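Local coordinates for DUF2018 family protein (Campylobacter jejuni subsp. jejuni, PDB 4NPX) that is of unknown function but folds as a small all-helical protein whose chains pair into a two-subunit assembly, at residues E96-Q99 with N100-Y103; K85-I88 with L89-D93. One frame throughout, in Å; residues are numbered along the deposited sequence.

Interaction 1: residues E96-Q99 with N100-Y103; sequences EERQ and NDIY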
loop_
_atom_site.group_PDB
_atom_site.type_symbol
_atom_site.label_atom_id
_atom_site.label_comp_id
_atom_site.label_asym_id
_atom_site.label_seq_id
_atom_site.Cartn_x
_atom_site.Cartn_y
_atom_site.Cartn_z
ATOM N N GLU A 96 -2.815 12.179 -8.011
ATOM C CA GLU A 96 -4.275 12.153 -7.743
ATOM C C GLU A 96 -4.993 11.232 -8.671
ATOM O O GLU A 96 -5.852 10.420 -8.264
ATOM C CB GLU A 96 -4.803 13.555 -7.847
ATOM C CG GLU A 96 -6.283 13.652 -7.598
ATOM C CD GLU A 96 -6.782 15.077 -7.670
ATOM O OE1 GLU A 96 -5.935 16.018 -7.714
ATOM O OE2 GLU A 96 -8.030 15.214 -7.693
ATOM N N GLU A 97 -4.589 11.282 -9.934
ATOM C CA GLU A 97 -5.177 10.384 -10.966
ATOM C C GLU A 97 -4.883 8.900 -10.666
ATOM O O GLU A 97 -5.804 8.051 -10.720
ATOM C CB GLU A 97 -4.688 10.807 -12.349
ATOM C CG GLU A 97 -5.067 9.861 -13.494
ATOM C CD GLU A 97 -6.515 9.914 -13.917
ATOM O OE1 GLU A 97 -7.187 10.912 -13.552
ATOM O OE2 GLU A 97 -6.958 8.959 -14.655
ATOM N N ARG A 98 -3.623 8.576 -10.423
ATOM C CA ARG A 98 -3.274 7.204 -10.118
ATOM C C ARG A 98 -3.881 6.752 -8.769
ATOM O O ARG A 98 -4.143 5.538 -8.552
ATOM C CB ARG A 98 -1.782 7.069 -10.106
ATOM C CG ARG A 98 -1.094 7.082 -11.457
ATOM C CD ARG A 98 -1.526 5.979 -12.404
ATOM N NE ARG A 98 -1.494 4.632 -11.841
ATOM C CZ ARG A 98 -2.012 3.573 -12.441
ATOM N NH1 ARG A 98 -2.491 3.661 -13.712
ATOM N NH2 ARG A 98 -1.961 2.399 -11.815
ATOM N N GLN A 99 -4.107 7.686 -7.834
ATOM C CA GLN A 99 -4.613 7.258 -6.544
ATOM C C GLN A 99 -6.023 6.668 -6.813
ATOM O O GLN A 99 -6.395 5.679 -6.191
ATOM C CB GLN A 99 -4.652 8.337 -5.506
ATOM C CG GLN A 99 -3.342 8.678 -4.846
ATOM C CD GLN A 99 -3.402 9.906 -4.042
ATOM O OE1 GLN A 99 -4.025 10.906 -4.423
ATOM N NE2 GLN A 99 -2.708 9.895 -2.923
ATOM N N ASN A 100 -6.821 7.349 -7.619
ATOM C CA ASN A 100 -8.155 6.831 -7.971
ATOM C C ASN A 100 -8.125 5.486 -8.630
ATOM O O ASN A 100 -8.953 4.640 -8.305
ATOM C CB ASN A 100 -8.926 7.801 -8.793
ATOM C CG ASN A 100 -9.261 9.060 -7.979
ATOM O OD1 ASN A 100 -9.604 9.002 -6.754
ATOM N ND2 ASN A 100 -9.085 10.194 -8.600
ATOM N N ASP A 101 -7.172 5.256 -9.514
ATOM C CA ASP A 101 -7.068 3.985 -10.163
ATOM C C ASP A 101 -6.753 2.886 -9.135
ATOM O O ASP A 101 -7.287 1.777 -9.251
ATOM C CB ASP A 101 -5.928 4.012 -11.166
ATOM C CG ASP A 101 -6.108 5.012 -12.292
ATOM O OD1 ASP A 101 -7.227 5.297 -12.691
ATOM O OD2 ASP A 101 -5.078 5.404 -12.885
ATOM N N ILE A 102 -5.922 3.186 -8.138
ATOM C CA ILE A 102 -5.540 2.272 -7.083
ATOM C C ILE A 102 -6.754 1.967 -6.174
ATOM O O ILE A 102 -7.016 0.796 -5.869
ATOM C CB ILE A 102 -4.351 2.748 -6.306
ATOM C CG1 ILE A 102 -3.051 2.621 -7.150
ATOM C CG2 ILE A 102 -4.160 1.883 -5.064
ATOM C CD1 ILE A 102 -1.919 3.174 -6.310
ATOM N N TYR A 103 -7.505 2.984 -5.799
ATOM C CA TYR A 103 -8.749 2.776 -5.050
ATOM C C TYR A 103 -9.640 1.775 -5.799
ATOM O O TYR A 103 -10.141 0.828 -5.200
ATOM C CB TYR A 103 -9.536 4.081 -4.793
ATOM C CG TYR A 103 -8.769 5.117 -3.999
ATOM C CD1 TYR A 103 -8.051 4.778 -2.856
ATOM C CD2 TYR A 103 -8.848 6.438 -4.323
ATOM C CE1 TYR A 103 -7.302 5.720 -2.155
ATOM C CE2 TYR A 103 -8.114 7.405 -3.606
ATOM C CZ TYR A 103 -7.345 7.033 -2.509
ATOM O OH TYR A 103 -6.628 8.018 -1.766
HETATM O O HOH W 1 -6.741 10.485 -3.116
#

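Interaction 2: residues K85-I88 with L89-D93; sequences KNFI and LENGD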
loop_
_atom_site.group_PDB
_atom_site.type_symbol
_atom_site.label_atom_id
_atom_site.label_comp_id
_atom_site.label_asym_id
_atom_site.label_seq_id
_atom_site.Cartn_x
_atom_site.Cartn_y
_atom_site.Cartn_z
ATOM N N LYS A 85 9.461 11.187 -2.066
ATOM C CA LYS A 85 8.607 12.297 -1.535
ATOM C C LYS A 85 8.662 13.560 -2.416
ATOM O O LYS A 85 7.627 14.208 -2.688
ATOM C CB LYS A 85 8.969 12.662 -0.130
ATOM C CG LYS A 85 8.623 11.545 0.863
ATOM C CD LYS A 85 7.096 11.409 1.002
ATOM C CE LYS A 85 6.601 10.542 2.167
ATOM N NZ LYS A 85 5.129 10.269 2.025
ATOM N N ASN A 86 9.826 13.876 -2.937
ATOM C CA ASN A 86 9.869 15.004 -3.806
ATOM C C ASN A 86 9.144 14.763 -5.108
ATOM O O ASN A 86 8.511 15.713 -5.625
ATOM C CB ASN A 86 11.265 15.512 -3.922
ATOM C CG ASN A 86 11.717 16.235 -2.608
ATOM O OD1 ASN A 86 10.896 16.783 -1.830
ATOM N ND2 ASN A 86 12.996 16.202 -2.350
ATOM N N PHE A 87 9.182 13.510 -5.605
ATOM C CA PHE A 87 8.438 13.203 -6.821
ATOM C C PHE A 87 6.975 13.547 -6.536
ATOM O O PHE A 87 6.249 14.192 -7.334
ATOM C CB PHE A 87 8.559 11.738 -7.310
ATOM C CG PHE A 87 7.705 11.433 -8.546
ATOM C CD1 PHE A 87 6.339 11.093 -8.439
ATOM C CD2 PHE A 87 8.265 11.542 -9.822
ATOM C CE1 PHE A 87 5.541 10.920 -9.557
ATOM C CE2 PHE A 87 7.484 11.296 -10.943
ATOM C CZ PHE A 87 6.141 10.983 -10.819
ATOM N N ILE A 88 6.517 13.099 -5.397
ATOM C CA ILE A 88 5.104 13.336 -5.005
ATOM C C ILE A 88 4.748 14.808 -4.967
ATOM O O ILE A 88 3.713 15.216 -5.508
ATOM C CB ILE A 88 4.848 12.680 -3.628
ATOM C CG1 ILE A 88 4.975 11.120 -3.702
ATOM C CG2 ILE A 88 3.478 13.056 -3.078
ATOM C CD1 ILE A 88 4.994 10.543 -2.283
ATOM N N LEU A 89 5.631 15.589 -4.342
ATOM C CA LEU A 89 5.408 17.028 -4.144
ATOM C C LEU A 89 5.435 17.825 -5.431
ATOM O O LEU A 89 4.861 18.893 -5.542
ATOM C CB LEU A 89 6.425 17.568 -3.130
ATOM C CG LEU A 89 6.335 17.023 -1.699
ATOM C CD1 LEU A 89 7.533 17.348 -0.823
ATOM C CD2 LEU A 89 5.065 17.564 -1.084
ATOM N N GLU A 90 6.090 17.283 -6.416
ATOM C CA GLU A 90 6.185 17.969 -7.712
ATOM C C GLU A 90 5.238 17.445 -8.798
ATOM O O GLU A 90 5.246 17.947 -9.888
ATOM C CB GLU A 90 7.621 17.796 -8.178
ATOM C CG GLU A 90 8.547 18.494 -7.218
ATOM C CD GLU A 90 9.995 18.179 -7.463
ATOM O OE1 GLU A 90 10.224 17.325 -8.291
ATOM O OE2 GLU A 90 10.921 18.813 -6.854
ATOM N N ASN A 91 4.512 16.368 -8.547
ATOM C CA ASN A 91 3.619 15.770 -9.558
ATOM C C ASN A 91 2.262 15.491 -8.990
ATOM O O ASN A 91 1.662 14.354 -9.140
ATOM C CB ASN A 91 4.279 14.491 -10.039
ATOM C CG ASN A 91 5.570 14.747 -10.777
ATOM O OD1 ASN A 91 5.538 15.031 -11.964
ATOM N ND2 ASN A 91 6.713 14.637 -10.092
ATOM N N GLY A 92 1.675 16.539 -8.430
ATOM C CA GLY A 92 0.370 16.317 -7.740
ATOM C C GLY A 92 -0.801 15.786 -8.599
ATOM O O GLY A 92 -1.517 14.885 -8.199
ATOM N N ASP A 93 -0.995 16.337 -9.798
ATOM C CA ASP A 93 -2.040 15.827 -10.692
ATOM C C ASP A 93 -1.834 14.377 -11.067
ATOM O O ASP A 93 -2.786 13.603 -11.101
ATOM C CB ASP A 93 -2.082 16.626 -12.008
ATOM C CG ASP A 93 -2.452 18.073 -11.806
ATOM O OD1 ASP A 93 -2.564 18.554 -10.654
ATOM O OD2 ASP A 93 -2.660 18.742 -12.832
#

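Interaction 1: residues E96-Q99 with N100-Y103
Arg98 and Asp101 meet one turn apart on the same helix, and their charged groups do not lie flat against each other. The Asp101 carboxylate stands over one face of the Arg98 guanidinium, the two planes turned 68° apart. Arg98 NH1 lies 3.2 Å from Asp101 OD2 and makes a salt bridge. The oxygen sits well out of the guanidinium plane, so no N-H points at it and charge alone holds the pair. The Arg98 chain bends at chi2 (-60°) and again at chi3 (-51°), which folds the guanidinium back over Asp101. Glu97 approaches the same aspartate with like charge. Its OE2 is 4.2 Å from Asp101 OD1, and the positive charge of Arg98 probably offsets part of the repulsion.

All eight residues belong to helix 92-111. The backbone bonds run from residue i+4 to i, and Gln99 and Tyr103 share this spacing, while Arg98 and Asp101 are three residues apart. Tyr103 N donates to Gln99 O at 2.9 Å, and Ile102 N donates to Arg98 O at 3.0 Å. The bond from Asp101 N to Glu97 O is weak.

Gln99 and Tyr103 meet in a different way. Gln99 O lies 3.1 Å above the Tyr103 ring plane, displaced toward the rim. Gln99 CB is 4.1 Å from Tyr103 CE2. A water at the ring edge joins the polar ends: it is 2.8 Å from Tyr103 OH and donates a weak bond to Gln99 OE1. The other end of the amide, Gln99 NE2, makes a weak hydrogen bond to the backbone O of Glu61 of the second subunit. Ile68 of that subunit packs on Arg98, Gln99 and Ile102. Within the chain, Asn100 touches Pro40 and Tyr103 touches Lys41, both on helix 40-49.

Interaction 2: residues K85-I88 with L89-D93
Asn91 lays its side-chain amide over the Phe87 ring. The two planes are only 18° apart, so amide and ring are stacked. Asn91 ND2 sits above the middle of the ring, with Phe87 CD2 at 3.5 Å. Asn91 CB adds a CH-pi contact to the same ring. The Phe87 ring gets there because CG is anti to the backbone N (chi1 177°), which puts the ring on the side of its own carbonyl, where Asn91 reaches it. Asn91 CG lies beside its own backbone N, and chi2 (-84°) turns ND2 toward Phe87 O and the ring.

Asn91 ND2 also donates to Phe87 O at 2.8 Å, in the carbonyl plane and on a lone pair. The acceptor lies in the amide plane too, so the bond and the ring together hold the amide flat. Phe87 O also takes a weak bond from Glu90 N.

Two regular helix bonds precede this: Leu89 N donates to Lys85 O, and Glu90 N to Asn86 O. The Leu89 side chain leans back, its CD1 3.6 Å from Asn86 OD1.

Asn91 is the N-cap residue of helix 92-111, but its side chain turns back to helix 81-90 and makes no capping bond. Lys85 forms a salt bridge with Asp66 of the second subunit. Phe87 packs on Phe94 and Ile95, joining helix 81-90 to helix 92-111.

Overall arrangement
The two interactions follow each other along the chain, their centres about 14 Å apart. Interaction 2 lies at the surface, at the turn from helix 81-90 into helix 92-111. Interaction 1 lies further along helix 92-111, nearer the middle of the chain, and is partly buried, with Ile102 and Tyr103 covered. Their chemistry differs accordingly. Within the unbroken helix, interaction 1 combines a charge pair with a carbonyl-over-ring contact and a water link. At the turn, interaction 2 relies on a stacked amide and a side-chain bond to a backbone carbonyl. Both reach the second subunit, so both contribute to its interface.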